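Local coordinates for protein precorrin-3 methylase (Rhodobacter capsulatus, PDB 3NUT) that probably transfers a methyl group from S-adenosyl-L-methionine to a precorrin intermediate on the pathway to cobalamin (vitamin B12), at residues P132-N145 with F164-R176. Sequence-based numbering, arbitrary orientation.
Sequences PLGHDFCAINLSDN and FAMAFYNPRSKSR. With SAH (S-adenosyl-L-homocysteine), chain E.
Asn141, the last residue of strand 137-141, meets Asn170, just past strand 165-169; these parallel neighbours are the two strands of a beta-alpha-beta unit whose connection carries helix 149-161. The strand axes run 19° apart, and the alternating ladder extends from Ala165 N to Asp136 O through to Leu142 N on Tyr169 O. Asn141 OD1 is 2.7 Å from its donor Asn170 ND2, carried there by a chi1 of -179° that swings CG away from the backbone N. That donor lies above the Asn141 carbonyl plane, while OD1 stays near the amide plane of Asn170, the two amides being turned 65° apart. OD1 also takes a weak bond from Ser143 N. Asn170 belongs to the S-adenosyl-L-homocysteine site: its backbone N donates to ligand O2' at 3.2 Å, and its OD1 lies 2.9 Å from the ribose O3'. Replacing Asn170 by alanine would probably leave Asn141 OD1 without its amide donor and take one polar neighbour from the ribose O3'. Tyr169, on the same sheet face as Asn141, presents a ring edge to the ligand carboxylate, with CE1 3.3 Å from OXT; its OH is hydrogen-bonded to the backbone N of Met122. On the opposite face Ile140 lies alongside Phe168, with Ile140 CB at the edge of the Phe168 ring, near its plane. Leu142 reaches the same ring by both branches: CD1 sits off-centre over a face, 4.2 Å from the centroid, and CD2 approaches Phe168 CD1 obliquely at 3.6 Å. Past the strands, Ser143 OG donates to Asn170 O at 2.6 Å, from above that carbonyl plane.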
loop_
_atom_site.group_PDB
_atom_site.type_symbol
_atom_site.label_atom_id
_atom_site.label_comp_id
_atom_site.label_asym_id
_atom_site.label_seq_id
_atom_site.Cartn_x
_atom_site.Cartn_y
_atom_site.Cartn_z
ATOM N N PRO A 132 -1.667 -8.519 9.200
ATOM C CA PRO A 132 -2.214 -9.533 8.287
ATOM C C PRO A 132 -1.645 -9.560 6.857
ATOM O O PRO A 132 -1.767 -10.579 6.168
ATOM C CB PRO A 132 -3.699 -9.196 8.248
ATOM C CG PRO A 132 -3.774 -7.770 8.663
ATOM C CD PRO A 132 -2.696 -7.565 9.639
ATOM N N LEU A 133 -1.028 -8.464 6.418
ATOM C CA LEU A 133 -0.468 -8.405 5.077
ATOM C C LEU A 133 1.048 -8.357 5.157
ATOM O O LEU A 133 1.737 -7.846 4.253
ATOM C CB LEU A 133 -1.017 -7.185 4.308
ATOM C CG LEU A 133 -2.526 -7.106 4.129
ATOM C CD1 LEU A 133 -2.957 -5.660 3.959
ATOM C CD2 LEU A 133 -3.029 -7.966 2.973
ATOM N N GLY A 134 1.569 -8.901 6.251
ATOM C CA GLY A 134 3.011 -8.973 6.472
ATOM C C GLY A 134 3.782 -9.766 5.427
ATOM O O GLY A 134 4.974 -9.524 5.215
ATOM N N HIS A 135 3.118 -10.727 4.793
ATOM C CA HIS A 135 3.740 -11.517 3.740
ATOM C C HIS A 135 3.192 -11.080 2.387
ATOM O O HIS A 135 2.332 -10.207 2.335
ATOM C CB HIS A 135 3.453 -13.005 3.957
ATOM C CG HIS A 135 4.364 -13.659 4.949
ATOM N ND1 HIS A 135 4.591 -13.142 6.211
ATOM C CD2 HIS A 135 5.090 -14.804 4.872
ATOM C CE1 HIS A 135 5.426 -13.933 6.862
ATOM N NE2 HIS A 135 5.738 -14.950 6.075
ATOM N N ASP A 136 3.699 -11.700 1.314
ATOM C CA ASP A 136 3.188 -11.523 -0.043
ATOM C C ASP A 136 1.670 -11.398 -0.056
ATOM O O ASP A 136 0.957 -12.230 0.518
ATOM C CB ASP A 136 3.621 -12.684 -0.934
ATOM C CG ASP A 136 5.130 -12.774 -1.080
ATOM O OD1 ASP A 136 5.835 -11.942 -0.485
ATOM O OD2 ASP A 136 5.620 -13.675 -1.786
ATOM N N PHE A 137 1.178 -10.332 -0.674
ATOM C CA PHE A 137 -0.252 -10.062 -0.680
ATOM C C PHE A 137 -0.676 -9.395 -1.980
ATOM O O PHE A 137 0.161 -8.918 -2.757
ATOM C CB PHE A 137 -0.637 -9.204 0.545
ATOM C CG PHE A 137 -0.116 -7.784 0.489
ATOM C CD1 PHE A 137 -0.853 -6.784 -0.139
ATOM C CD2 PHE A 137 1.107 -7.457 1.059
ATOM C CE1 PHE A 137 -0.375 -5.466 -0.196
ATOM C CE2 PHE A 137 1.603 -6.139 0.992
ATOM C CZ PHE A 137 0.848 -5.144 0.374
ATOM N N CYS A 138 -1.977 -9.351 -2.216
ATOM C CA CYS A 138 -2.480 -8.645 -3.389
ATOM C C CYS A 138 -3.706 -7.808 -3.064
ATOM O O CYS A 138 -4.399 -8.059 -2.074
ATOM C CB CYS A 138 -2.793 -9.636 -4.500
ATOM S SG CYS A 138 -4.114 -10.759 -4.070
ATOM N N ALA A 139 -3.971 -6.809 -3.897
ATOM C CA ALA A 139 -5.127 -5.947 -3.727
ATOM C C ALA A 139 -6.082 -6.181 -4.874
ATOM O O ALA A 139 -5.674 -6.237 -6.039
ATOM C CB ALA A 139 -4.701 -4.479 -3.672
ATOM N N ILE A 140 -7.356 -6.321 -4.553
ATOM C CA ILE A 140 -8.330 -6.719 -5.560
ATOM C C ILE A 140 -9.613 -5.910 -5.426
ATOM O O ILE A 140 -10.216 -5.831 -4.343
ATOM C CB ILE A 140 -8.641 -8.256 -5.498
ATOM C CG1 ILE A 140 -7.392 -9.092 -5.840
ATOM C CG2 ILE A 140 -9.768 -8.618 -6.458
ATOM C CD1 ILE A 140 -7.529 -10.628 -5.562
ATOM N N ASN A 141 -10.030 -5.311 -6.527
ATOM C CA ASN A 141 -11.258 -4.541 -6.545
ATOM C C ASN A 141 -12.433 -5.468 -6.900
ATOM O O ASN A 141 -12.435 -6.092 -7.966
ATOM C CB ASN A 141 -11.099 -3.424 -7.576
ATOM C CG ASN A 141 -12.306 -2.534 -7.686
ATOM O OD1 ASN A 141 -13.126 -2.426 -6.767
ATOM N ND2 ASN A 141 -12.414 -1.858 -8.826
ATOM N N LEU A 142 -13.418 -5.556 -6.010
ATOM C CA LEU A 142 -14.582 -6.453 -6.199
ATOM C C LEU A 142 -15.838 -5.771 -6.748
ATOM O O LEU A 142 -16.875 -6.422 -6.884
ATOM C CB LEU A 142 -14.962 -7.163 -4.894
ATOM C CG LEU A 142 -13.950 -7.965 -4.079
ATOM C CD1 LEU A 142 -14.703 -8.787 -3.074
ATOM C CD2 LEU A 142 -13.069 -8.868 -4.922
ATOM N N SER A 143 -15.763 -4.465 -7.024
ATOM C CA SER A 143 -16.880 -3.754 -7.644
ATOM C C SER A 143 -16.497 -3.152 -8.975
ATOM O O SER A 143 -16.986 -2.083 -9.337
ATOM C CB SER A 143 -17.436 -2.657 -6.732
ATOM O OG SER A 143 -17.961 -3.210 -5.541
ATOM N N ASP A 144 -15.625 -3.811 -9.721
ATOM C CA ASP A 144 -15.395 -3.308 -11.061
ATOM C C ASP A 144 -16.411 -3.873 -12.061
ATOM O O ASP A 144 -16.336 -5.044 -12.482
ATOM C CB ASP A 144 -13.957 -3.485 -11.549
ATOM C CG ASP A 144 -13.636 -2.561 -12.716
ATOM O OD1 ASP A 144 -14.509 -1.760 -13.092
ATOM O OD2 ASP A 144 -12.523 -2.627 -13.260
ATOM N N ASN A 145 -17.363 -3.011 -12.419
ATOM C CA ASN A 145 -18.376 -3.304 -13.429
ATOM C C ASN A 145 -17.834 -3.183 -14.865
ATOM O O ASN A 145 -18.450 -3.689 -15.805
ATOM C CB ASN A 145 -19.615 -2.425 -13.199
ATOM C CG ASN A 145 -20.155 -2.525 -11.753
ATOM O OD1 ASN A 145 -20.227 -3.612 -11.160
ATOM N ND2 ASN A 145 -20.529 -1.380 -11.189
ATOM N N PHE A 164 -1.188 -16.106 -1.819
ATOM C CA PHE A 164 -1.143 -14.677 -1.505
ATOM C C PHE A 164 -2.184 -14.354 -0.436
ATOM O O PHE A 164 -3.327 -14.820 -0.511
ATOM C CB PHE A 164 -1.522 -13.870 -2.748
ATOM C CG PHE A 164 -0.432 -13.758 -3.767
ATOM C CD1 PHE A 164 0.529 -12.777 -3.660
ATOM C CD2 PHE A 164 -0.387 -14.621 -4.844
ATOM C CE1 PHE A 164 1.540 -12.656 -4.620
ATOM C CE2 PHE A 164 0.626 -14.514 -5.801
ATOM C CZ PHE A 164 1.594 -13.528 -5.682
ATOM N N ALA A 165 -1.812 -13.523 0.526
ATOM C CA ALA A 165 -2.811 -12.916 1.379
ATOM C C ALA A 165 -3.537 -11.922 0.473
ATOM O O ALA A 165 -3.020 -11.569 -0.596
ATOM C CB ALA A 165 -2.156 -12.223 2.605
ATOM N N MET A 166 -4.736 -11.497 0.841
ATOM C CA MET A 166 -5.473 -10.585 -0.057
ATOM C C MET A 166 -6.268 -9.492 0.632
ATOM O O MET A 166 -6.753 -9.653 1.775
ATOM C CB MET A 166 -6.438 -11.332 -0.980
ATOM C CG MET A 166 -6.189 -12.803 -1.188
ATOM S SD MET A 166 -7.615 -13.467 -2.055
ATOM C CE MET A 166 -7.188 -15.205 -2.125
ATOM N N ALA A 167 -6.451 -8.401 -0.092
ATOM C CA ALA A 167 -7.335 -7.360 0.352
ATOM C C ALA A 167 -8.359 -7.005 -0.717
ATOM O O ALA A 167 -8.022 -6.817 -1.890
ATOM C CB ALA A 167 -6.546 -6.133 0.770
ATOM N N PHE A 168 -9.611 -6.891 -0.292
ATOM C CA PHE A 168 -10.725 -6.573 -1.190
ATOM C C PHE A 168 -11.211 -5.141 -1.039
ATOM O O PHE A 168 -11.637 -4.744 0.033
ATOM C CB PHE A 168 -11.900 -7.548 -0.967
ATOM C CG PHE A 168 -11.542 -8.995 -1.215
ATOM C CD1 PHE A 168 -10.708 -9.347 -2.287
ATOM C CD2 PHE A 168 -12.037 -10.003 -0.384
ATOM C CE1 PHE A 168 -10.372 -10.676 -2.523
ATOM C CE2 PHE A 168 -11.712 -11.354 -0.619
ATOM C CZ PHE A 168 -10.873 -11.686 -1.680
ATOM N N TYR A 169 -11.128 -4.378 -2.128
ATOM C CA TYR A 169 -11.675 -3.033 -2.178
ATOM C C TYR A 169 -13.051 -3.087 -2.846
ATOM O O TYR A 169 -13.243 -3.776 -3.859
ATOM C CB TYR A 169 -10.729 -2.083 -2.931
ATOM C CG TYR A 169 -9.478 -1.629 -2.161
ATOM C CD1 TYR A 169 -9.328 -0.304 -1.752
ATOM C CD2 TYR A 169 -8.449 -2.524 -1.858
ATOM C CE1 TYR A 169 -8.185 0.117 -1.050
ATOM C CE2 TYR A 169 -7.318 -2.122 -1.162
ATOM C CZ TYR A 169 -7.173 -0.795 -0.761
ATOM O OH TYR A 169 -6.028 -0.402 -0.056
ATOM N N ASN A 170 -14.011 -2.367 -2.271
ATOM C CA ASN A 170 -15.360 -2.281 -2.834
ATOM C C ASN A 170 -16.026 -3.649 -2.805
ATOM O O ASN A 170 -16.302 -4.223 -3.849
ATOM C CB ASN A 170 -15.294 -1.750 -4.271
ATOM C CG ASN A 170 -14.617 -0.419 -4.358
ATOM O OD1 ASN A 170 -15.059 0.535 -3.756
ATOM N ND2 ASN A 170 -13.533 -0.351 -5.102
ATOM N N PRO A 171 -16.274 -4.187 -1.601
ATOM C CA PRO A 171 -16.724 -5.574 -1.564
ATOM C C PRO A 171 -18.195 -5.713 -1.998
ATOM O O PRO A 171 -18.511 -6.598 -2.803
ATOM C CB PRO A 171 -16.505 -5.984 -0.095
ATOM C CG PRO A 171 -15.995 -4.749 0.631
ATOM C CD PRO A 171 -16.288 -3.574 -0.260
ATOM N N ARG A 172 -19.061 -4.822 -1.512
ATOM C CA ARG A 172 -20.483 -4.858 -1.850
ATOM C C ARG A 172 -20.873 -3.920 -2.994
ATOM O O ARG A 172 -21.116 -2.737 -2.771
ATOM C CB ARG A 172 -21.354 -4.541 -0.629
ATOM C CG ARG A 172 -21.068 -5.363 0.622
ATOM C CD ARG A 172 -21.223 -6.885 0.447
ATOM N NE ARG A 172 -22.461 -7.316 -0.205
ATOM C CZ ARG A 172 -23.691 -7.163 0.288
ATOM N NH1 ARG A 172 -23.903 -6.542 1.448
ATOM N NH2 ARG A 172 -24.727 -7.617 -0.409
ATOM N N SER A 173 -20.955 -4.466 -4.209
ATOM C CA SER A 173 -21.423 -3.722 -5.378
ATOM C C SER A 173 -22.917 -3.397 -5.258
ATOM O O SER A 173 -23.740 -4.252 -4.902
ATOM C CB SER A 173 -21.129 -4.514 -6.656
ATOM O OG SER A 173 -21.486 -3.793 -7.836
ATOM N N LYS A 174 -23.247 -2.140 -5.536
ATOM C CA LYS A 174 -24.619 -1.651 -5.471
ATOM C C LYS A 174 -25.413 -2.267 -6.616
ATOM O O LYS A 174 -26.557 -2.653 -6.431
ATOM C CB LYS A 174 -24.620 -0.123 -5.577
ATOM C CG LYS A 174 -25.975 0.562 -5.374
ATOM C CD LYS A 174 -26.215 1.622 -6.469
ATOM C CE LYS A 174 -26.870 2.882 -5.918
ATOM N NZ LYS A 174 -25.864 3.743 -5.222
ATOM N N SER A 175 -24.779 -2.372 -7.786
ATOM C CA SER A 175 -25.406 -2.891 -9.010
ATOM C C SER A 175 -25.034 -4.343 -9.347
ATOM O O SER A 175 -25.572 -4.909 -10.298
ATOM C CB SER A 175 -25.054 -1.991 -10.195
ATOM O OG SER A 175 -23.651 -1.948 -10.386
ATOM N N ARG A 176 -24.095 -4.926 -8.602
ATOM C CA ARG A 176 -23.861 -6.381 -8.634
ATOM C C ARG A 176 -24.025 -6.933 -7.216
ATOM O O ARG A 176 -23.054 -7.412 -6.618
ATOM C CB ARG A 176 -22.459 -6.724 -9.151
ATOM C CG ARG A 176 -22.147 -6.283 -10.559
ATOM C CD ARG A 176 -22.251 -7.422 -11.559
ATOM N NE ARG A 176 -21.349 -7.203 -12.692
ATOM C CZ ARG A 176 -21.519 -6.262 -13.623
ATOM N NH1 ARG A 176 -22.570 -5.435 -13.554
ATOM N NH2 ARG A 176 -20.633 -6.143 -14.622
HETATM N N SAH E . -7.919 5.034 -3.292
HETATM C CA SAH E . -8.625 4.287 -2.206
HETATM C CB SAH E . -9.457 3.133 -2.786
HETATM C CG SAH E . -10.726 3.645 -3.468
HETATM S SD SAH E . -11.986 2.403 -3.640
HETATM C C SAH E . -7.549 3.763 -1.328
HETATM O O SAH E . -6.423 3.861 -1.795
HETATM O OXT SAH E . -7.721 3.255 -0.202
HETATM C "C5'" SAH E . -12.967 2.660 -2.179
HETATM C "C4'" SAH E . -12.989 1.399 -1.291
HETATM O "O4'" SAH E . -11.829 1.396 -0.450
HETATM C "C3'" SAH E . -14.178 1.252 -0.330
HETATM O "O3'" SAH E . -15.290 0.526 -0.873
HETATM C "C2'" SAH E . -13.596 0.454 0.817
HETATM O "O2'" SAH E . -13.524 -0.954 0.511
HETATM C "C1'" SAH E . -12.169 0.963 0.876
HETATM N N9 SAH E . -12.016 2.056 1.866
HETATM C C8 SAH E . -11.742 3.352 1.613
HETATM N N7 SAH E . -11.658 4.053 2.785
HETATM C C5 SAH E . -11.879 3.198 3.816
HETATM C C6 SAH E . -11.929 3.258 5.309
HETATM N N6 SAH E . -11.729 4.414 5.993
HETATM N N1 SAH E . -12.197 2.118 5.995
HETATM C C2 SAH E . -12.406 0.950 5.352
HETATM N N3 SAH E . -12.374 0.830 4.003
HETATM C C4 SAH E . -12.123 1.892 3.195
#